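432aa long hypothetical deoxyribodipyrimidine photolyase (PDB 2E0I) probably repairs cyclobutane pyrimidine dimers in DNA by light-driven chemistry, binding two FAD molecules, one of which may act as a light-harvesting cofactor. Local coordinates at residues Y280-A283 with W284-G287; I411-W414 with L415-V418; S142-N145 with E146-V150. One frame throughout, in Å; residues are numbered along the deposited sequence.

Contact 1: Y280-A283 with W284-G287; sequences YFEA and WKEG
Glu282 and Lys285 form a salt bridge along helix 278-286, which ends in a Schellman motif at Gly287. Lys285 NZ donates to Glu282 OE1 at 2.9 Å and meets that oxygen nearly along its C-O axis. The lysine chain bends at chi3 (-64°) and reaches this oxygen after crossing the Phe281 ring. The other carboxylate oxygen, Glu282 OE2, lies 4.4 Å from Glu286 OE2, a like-charge pair that the lysine probably eases. Three backbone bonds follow the helical i to i+4 pattern. Trp284 N donates to Tyr280 O at 2.9 Å, and Lys285 N donates to Phe281 O at 3.1 Å. Glu286 N donates to Glu282 O at 3.2 Å and makes a weak second bond to Ala283 O. Gly287 takes a positive phi of 72° to close the helix, and its N donates to Trp284 O. Beyond the segments, Trp284 NE1 is satisfied by Val315 O and Lys285 O by Asn302 ND2. The tryptophan side chain lies about 8 Å from a bound FAD. Phe281 and Trp284 meet rim to rim, with CE1 of the phenylalanine 3.8 Å from CE3 of the tryptophan. Lys285 CD sits over one face of the Phe281 ring, 3.9 Å from its centroid.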
loop_
_atom_site.group_PDB
_atom_site.type_symbol
_atom_site.label_atom_id
_atom_site.label_comp_id
_atom_site.label_asym_id
_atom_site.label_seq_id
_atom_site.Cartn_x
_atom_site.Cartn_y
_atom_site.Cartn_z
ATOM N N TYR A 280 -13.659 -11.380 -19.226
ATOM C CA TYR A 280 -12.225 -11.124 -19.301
ATOM C C TYR A 280 -11.683 -10.829 -17.903
ATOM O O TYR A 280 -10.646 -11.347 -17.506
ATOM C CB TYR A 280 -11.921 -9.919 -20.196
ATOM C CG TYR A 280 -12.283 -10.063 -21.655
ATOM C CD1 TYR A 280 -12.259 -11.303 -22.289
ATOM C CD2 TYR A 280 -12.591 -8.939 -22.419
ATOM C CE1 TYR A 280 -12.530 -11.419 -23.656
ATOM C CE2 TYR A 280 -12.859 -9.043 -23.783
ATOM C CZ TYR A 280 -12.826 -10.284 -24.397
ATOM O OH TYR A 280 -13.069 -10.386 -25.754
ATOM N N PHE A 281 -12.396 -9.980 -17.172
ATOM C CA PHE A 281 -12.013 -9.598 -15.822
ATOM C C PHE A 281 -11.802 -10.808 -14.920
ATOM O O PHE A 281 -10.884 -10.838 -14.101
ATOM C CB PHE A 281 -13.089 -8.703 -15.208
ATOM C CG PHE A 281 -12.766 -8.235 -13.817
ATOM C CD1 PHE A 281 -11.571 -7.581 -13.551
ATOM C CD2 PHE A 281 -13.648 -8.451 -12.777
ATOM C CE1 PHE A 281 -11.262 -7.154 -12.264
ATOM C CE2 PHE A 281 -13.346 -8.026 -11.492
ATOM C CZ PHE A 281 -12.153 -7.380 -11.237
ATOM N N GLU A 282 -12.668 -11.803 -15.067
ATOM C CA GLU A 282 -12.581 -13.006 -14.260
ATOM C C GLU A 282 -11.327 -13.783 -14.635
ATOM O O GLU A 282 -10.672 -14.376 -13.774
ATOM C CB GLU A 282 -13.818 -13.862 -14.481
ATOM C CG GLU A 282 -14.028 -14.911 -13.410
ATOM C CD GLU A 282 -14.838 -14.401 -12.222
ATOM O OE1 GLU A 282 -14.511 -13.311 -11.695
ATOM O OE2 GLU A 282 -15.801 -15.101 -11.812
ATOM N N ALA A 283 -10.996 -13.765 -15.925
ATOM C CA ALA A 283 -9.816 -14.450 -16.438
ATOM C C ALA A 283 -8.552 -13.766 -15.918
ATOM O O ALA A 283 -7.561 -14.422 -15.596
ATOM C CB ALA A 283 -9.829 -14.429 -17.944
ATOM N N TRP A 284 -8.599 -12.440 -15.837
ATOM C CA TRP A 284 -7.481 -11.638 -15.353
ATOM C C TRP A 284 -7.189 -11.930 -13.875
ATOM O O TRP A 284 -6.040 -12.103 -13.488
ATOM C CB TRP A 284 -7.811 -10.155 -15.538
ATOM C CG TRP A 284 -6.764 -9.203 -15.062
ATOM C CD1 TRP A 284 -5.600 -8.874 -15.693
ATOM C CD2 TRP A 284 -6.797 -8.437 -13.856
ATOM N NE1 TRP A 284 -4.908 -7.949 -14.958
ATOM C CE2 TRP A 284 -5.619 -7.661 -13.823
ATOM C CE3 TRP A 284 -7.708 -8.333 -12.797
ATOM C CZ2 TRP A 284 -5.326 -6.785 -12.772
ATOM C CZ3 TRP A 284 -7.418 -7.465 -11.754
ATOM C CH2 TRP A 284 -6.235 -6.700 -11.749
ATOM N N LYS A 285 -8.229 -11.994 -13.050
ATOM C CA LYS A 285 -8.030 -12.260 -11.634
ATOM C C LYS A 285 -7.483 -13.652 -11.385
ATOM O O LYS A 285 -6.767 -13.871 -10.414
ATOM C CB LYS A 285 -9.334 -12.087 -10.855
ATOM C CG LYS A 285 -9.841 -10.665 -10.806
ATOM C CD LYS A 285 -11.138 -10.539 -10.018
ATOM C CE LYS A 285 -12.259 -11.301 -10.682
ATOM N NZ LYS A 285 -13.523 -11.221 -9.905
ATOM N N GLU A 286 -7.809 -14.596 -12.257
ATOM C CA GLU A 286 -7.353 -15.968 -12.078
ATOM C C GLU A 286 -6.021 -16.257 -12.730
ATOM O O GLU A 286 -5.431 -17.306 -12.498
ATOM C CB GLU A 286 -8.383 -16.933 -12.643
ATOM C CG GLU A 286 -9.670 -17.011 -11.850
ATOM C CD GLU A 286 -10.835 -17.533 -12.690
ATOM O OE1 GLU A 286 -10.579 -18.268 -13.686
ATOM O OE2 GLU A 286 -12.002 -17.208 -12.346
ATOM N N GLY A 287 -5.541 -15.335 -13.552
ATOM C CA GLY A 287 -4.286 -15.573 -14.229
ATOM C C GLY A 287 -4.483 -16.631 -15.297
ATOM O O GLY A 287 -3.602 -17.461 -15.523
#

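Contact 2: I411-W414 with L415-V418; sequences IVNW and LERV
Trp414 and Leu415 are neighbours whose side chains cross at an angle. The leucine comes over one face of the indole with its CD2 branch. Leu415 CD2 lies 3.9 Å from the centroid of the Trp414 six-membered ring and 22° off its normal, a CH-pi contact. Leu415 CB also stands over this face. The indole is folded over the start of the helix: Trp414 CG sits between its own backbone N and carbonyl carbon (chi1 76°), which brings the ring over Leu415 N. Val418 meets the same ring differently. Val418 CG2 lies at the ring edge, near the plane, 3.6 Å from Trp414 CE3. Outside the segments, the ring of Trp368 meets Trp414. The site is the N-terminus of helix 414-427, with Asn413 at the N-cap position. Two backbone bonds open the helix. Arg417 N donates to Asn413 O at 3.3 Å, and Val418 N donates to Trp414 O at 2.8 Å. The Arg417 side chain crosses that of Val412 at about a right angle, with Arg417 CG 4.1 Å from Val412 CB. Bends at chi2 and chi3 carry its guanidinium group beside the valine, where Arg417 NH1 lies 4.1 Å from Val412 CG1. The same group forms a salt bridge through NH2 with Glu275.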
loop_
_atom_site.group_PDB
_atom_site.type_symbol
_atom_site.label_atom_id
_atom_site.label_comp_id
_atom_site.label_asym_id
_atom_site.label_seq_id
_atom_site.Cartn_x
_atom_site.Cartn_y
_atom_site.Cartn_z
ATOM N N ILE A 411 -6.484 -14.815 -24.762
ATOM C CA ILE A 411 -7.921 -14.548 -24.794
ATOM C C ILE A 411 -8.293 -13.331 -25.633
ATOM O O ILE A 411 -9.464 -12.991 -25.730
ATOM C CB ILE A 411 -8.507 -14.345 -23.374
ATOM C CG1 ILE A 411 -7.879 -13.111 -22.717
ATOM C CG2 ILE A 411 -8.276 -15.594 -22.539
ATOM C CD1 ILE A 411 -8.630 -12.612 -21.499
ATOM N N VAL A 412 -7.293 -12.682 -26.227
ATOM C CA VAL A 412 -7.492 -11.509 -27.085
ATOM C C VAL A 412 -6.153 -11.145 -27.712
ATOM O O VAL A 412 -5.109 -11.574 -27.229
ATOM C CB VAL A 412 -7.966 -10.254 -26.294
ATOM C CG1 VAL A 412 -9.435 -10.340 -25.946
ATOM C CG2 VAL A 412 -7.148 -10.107 -25.039
ATOM N N ASN A 413 -6.185 -10.372 -28.797
ATOM C CA ASN A 413 -4.958 -9.908 -29.434
ATOM C C ASN A 413 -4.735 -8.518 -28.851
ATOM O O ASN A 413 -5.498 -7.597 -29.136
ATOM C CB ASN A 413 -5.115 -9.782 -30.951
ATOM C CG ASN A 413 -3.953 -8.997 -31.601
ATOM O OD1 ASN A 413 -4.108 -8.392 -32.672
ATOM N ND2 ASN A 413 -2.786 -9.012 -30.947
ATOM N N TRP A 414 -3.693 -8.359 -28.049
ATOM C CA TRP A 414 -3.431 -7.074 -27.421
ATOM C C TRP A 414 -3.309 -5.902 -28.396
ATOM O O TRP A 414 -3.857 -4.832 -28.150
ATOM C CB TRP A 414 -2.170 -7.155 -26.560
ATOM C CG TRP A 414 -0.916 -7.152 -27.360
ATOM C CD1 TRP A 414 -0.370 -8.203 -28.037
ATOM C CD2 TRP A 414 -0.080 -6.021 -27.627
ATOM N NE1 TRP A 414 0.754 -7.795 -28.711
ATOM C CE2 TRP A 414 0.955 -6.460 -28.477
ATOM C CE3 TRP A 414 -0.109 -4.678 -27.230
ATOM C CZ2 TRP A 414 1.957 -5.604 -28.941
ATOM C CZ3 TRP A 414 0.884 -3.828 -27.689
ATOM C CH2 TRP A 414 1.905 -4.295 -28.538
ATOM N N LEU A 415 -2.610 -6.099 -29.507
ATOM C CA LEU A 415 -2.413 -5.021 -30.464
ATOM C C LEU A 415 -3.707 -4.387 -30.970
ATOM O O LEU A 415 -3.850 -3.167 -30.928
ATOM C CB LEU A 415 -1.561 -5.514 -31.638
ATOM C CG LEU A 415 -0.783 -4.445 -32.421
ATOM C CD1 LEU A 415 -1.732 -3.629 -33.264
ATOM C CD2 LEU A 415 -0.013 -3.546 -31.464
ATOM N N GLU A 416 -4.648 -5.198 -31.445
ATOM C CA GLU A 416 -5.919 -4.665 -31.939
ATOM C C GLU A 416 -6.664 -3.945 -30.820
ATOM O O GLU A 416 -7.189 -2.846 -31.011
ATOM C CB GLU A 416 -6.813 -5.782 -32.462
ATOM C CG GLU A 416 -6.248 -6.583 -33.616
ATOM C CD GLU A 416 -7.149 -7.763 -33.995
ATOM O OE1 GLU A 416 -7.439 -8.609 -33.111
ATOM O OE2 GLU A 416 -7.572 -7.846 -35.173
ATOM N N ARG A 417 -6.716 -4.581 -29.655
ATOM C CA ARG A 417 -7.394 -4.017 -28.493
ATOM C C ARG A 417 -6.810 -2.658 -28.103
ATOM O O ARG A 417 -7.533 -1.675 -28.012
ATOM C CB ARG A 417 -7.279 -4.966 -27.292
ATOM C CG ARG A 417 -7.799 -6.386 -27.510
ATOM C CD ARG A 417 -9.310 -6.457 -27.576
ATOM N NE ARG A 417 -9.942 -5.863 -26.404
ATOM C CZ ARG A 417 -11.162 -6.179 -25.973
ATOM N NH1 ARG A 417 -11.879 -7.091 -26.619
ATOM N NH2 ARG A 417 -11.671 -5.575 -24.904
ATOM N N VAL A 418 -5.500 -2.614 -27.868
ATOM C CA VAL A 418 -4.833 -1.377 -27.471
ATOM C C VAL A 418 -5.152 -0.237 -28.422
ATOM O O VAL A 418 -5.315 0.902 -27.991
ATOM C CB VAL A 418 -3.295 -1.539 -27.405
ATOM C CG1 VAL A 418 -2.662 -0.226 -26.984
ATOM C CG2 VAL A 418 -2.918 -2.619 -26.414
#

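Contact 3: S142-N145 with E146-V150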
loop_
_atom_site.group_PDB
_atom_site.type_symbol
_atom_site.label_atom_id
_atom_site.label_comp_id
_atom_site.label_asym_id
_atom_site.label_seq_id
_atom_site.Cartn_x
_atom_site.Cartn_y
_atom_site.Cartn_z
ATOM N N SER A 142 8.891 17.282 -11.284
ATOM C CA SER A 142 8.866 18.664 -10.826
ATOM C C SER A 142 8.907 18.663 -9.291
ATOM O O SER A 142 9.692 19.384 -8.673
ATOM C CB SER A 142 7.586 19.346 -11.332
ATOM O OG SER A 142 7.438 20.656 -10.808
ATOM N N PHE A 143 8.053 17.827 -8.700
ATOM C CA PHE A 143 7.925 17.660 -7.249
ATOM C C PHE A 143 9.225 17.252 -6.562
ATOM O O PHE A 143 9.651 17.873 -5.587
ATOM C CB PHE A 143 6.849 16.603 -6.959
ATOM C CG PHE A 143 6.764 16.197 -5.520
ATOM C CD1 PHE A 143 6.299 17.086 -4.558
ATOM C CD2 PHE A 143 7.168 14.926 -5.123
ATOM C CE1 PHE A 143 6.238 16.716 -3.216
ATOM C CE2 PHE A 143 7.114 14.542 -3.784
ATOM C CZ PHE A 143 6.649 15.436 -2.828
ATOM N N TYR A 144 9.831 16.186 -7.073
ATOM C CA TYR A 144 11.071 15.659 -6.527
ATOM C C TYR A 144 12.202 16.683 -6.519
ATOM O O TYR A 144 12.816 16.932 -5.481
ATOM C CB TYR A 144 11.500 14.412 -7.314
ATOM C CG TYR A 144 12.760 13.756 -6.795
ATOM C CD1 TYR A 144 12.841 13.308 -5.474
ATOM C CD2 TYR A 144 13.874 13.593 -7.620
ATOM C CE1 TYR A 144 13.996 12.717 -4.987
ATOM C CE2 TYR A 144 15.037 13.003 -7.145
ATOM C CZ TYR A 144 15.094 12.566 -5.825
ATOM O OH TYR A 144 16.248 11.979 -5.340
ATOM N N ASN A 145 12.473 17.277 -7.675
ATOM C CA ASN A 145 13.537 18.270 -7.779
ATOM C C ASN A 145 13.384 19.409 -6.790
ATOM O O ASN A 145 14.365 19.850 -6.203
ATOM C CB ASN A 145 13.592 18.844 -9.188
ATOM C CG ASN A 145 13.953 17.804 -10.219
ATOM O OD1 ASN A 145 14.001 18.098 -11.413
ATOM N ND2 ASN A 145 14.209 16.574 -9.767
ATOM N N GLU A 146 12.157 19.880 -6.600
ATOM C CA GLU A 146 11.905 20.984 -5.683
ATOM C C GLU A 146 11.973 20.558 -4.213
ATOM O O GLU A 146 12.641 21.201 -3.397
ATOM C CB GLU A 146 10.534 21.625 -6.009
ATOM C CG GLU A 146 10.178 22.910 -5.220
ATOM C CD GLU A 146 9.093 23.786 -5.898
ATOM O OE1 GLU A 146 8.579 24.714 -5.234
ATOM O OE2 GLU A 146 8.752 23.575 -7.087
ATOM N N VAL A 147 11.318 19.452 -3.882
ATOM C CA VAL A 147 11.273 18.994 -2.498
ATOM C C VAL A 147 12.497 18.226 -1.970
ATOM O O VAL A 147 12.795 18.269 -0.775
ATOM C CB VAL A 147 9.991 18.153 -2.266
ATOM C CG1 VAL A 147 10.211 16.708 -2.709
ATOM C CG2 VAL A 147 9.567 18.252 -0.817
ATOM N N SER A 148 13.208 17.530 -2.851
ATOM C CA SER A 148 14.382 16.771 -2.421
ATOM C C SER A 148 15.491 17.678 -1.887
ATOM O O SER A 148 16.377 17.232 -1.165
ATOM C CB SER A 148 14.923 15.920 -3.572
ATOM O OG SER A 148 15.484 16.726 -4.583
ATOM N N LYS A 149 15.436 18.954 -2.242
ATOM C CA LYS A 149 16.439 19.898 -1.782
ATOM C C LYS A 149 16.214 20.161 -0.302
ATOM O O LYS A 149 17.120 20.600 0.401
ATOM C CB LYS A 149 16.339 21.204 -2.567
ATOM C CG LYS A 149 16.651 21.075 -4.048
ATOM C CD LYS A 149 16.314 22.375 -4.786
ATOM C CE LYS A 149 16.460 22.238 -6.298
ATOM N NZ LYS A 149 15.531 23.174 -7.003
ATOM N N VAL A 150 15.000 19.894 0.169
ATOM C CA VAL A 150 14.676 20.098 1.580
ATOM C C VAL A 150 15.333 19.006 2.417
ATOM O O VAL A 150 15.525 17.881 1.946
ATOM C CB VAL A 150 13.167 20.028 1.825
ATOM C CG1 VAL A 150 12.850 20.490 3.237
ATOM C CG2 VAL A 150 12.442 20.860 0.795
#
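Phe143 with Val147 and Tyr144 with Ser148 make two local CH-pi contacts, each one helical turn apart, late in helix 140-147. This helix belongs to the N-terminal photolyase region with the parallel sheet. Val147 CG1 lies over one face of the Phe143 ring, 3.9 Å from its centroid and 15° off the normal. Ser148 CB lies over a face of the Tyr144 ring, nearer its rim, closest to CE1 at 3.6 Å. Around the pair, His137 meets Phe143 edge to face, and Tyr245 of helix 238-256 meets the Tyr144 ring. Tyr144 O accepts two bonds from Ser148, from N at 2.7 Å and from OG at 2.8 Å. OG sits between the backbone N and carbonyl carbon (chi1 69°), which turns it back to Tyr144 O from above the carbonyl plane. With an alanine at Ser148, Tyr144 O would probably keep the backbone bond but lose its second donor. A type I beta turn runs from Val147 to Val150, closed by Val150 N to Val147 O at 2.9 Å. The two hydrogen bonds to Tyr144 O mean that the serine satisfies its hydroxyl near the helix end while its CB packs on the tyrosine ring.

Overall arrangement
Contacts 1 and 2 lie in the FAD-binding region and touch each other. Tyr280 packs on Ile411, Val412 and Arg417, and so joins helix 278-286 to the start of helix 414-427. Contact 3 belongs to the N-terminal photolyase region; its centre is about 39 Å from each of the other two. Contact 2 is a surface contact, while contacts 1 and 3 are partly buried. Their polar chemistry differs with place. Contact 1 pairs charges within its own helix and ends at a glycine. Contact 2, at a helix start, sends its arginine to a glutamate in an outside loop. Contact 3 uses a serine hydroxyl near a helix end. A CH-pi contact occurs in all three.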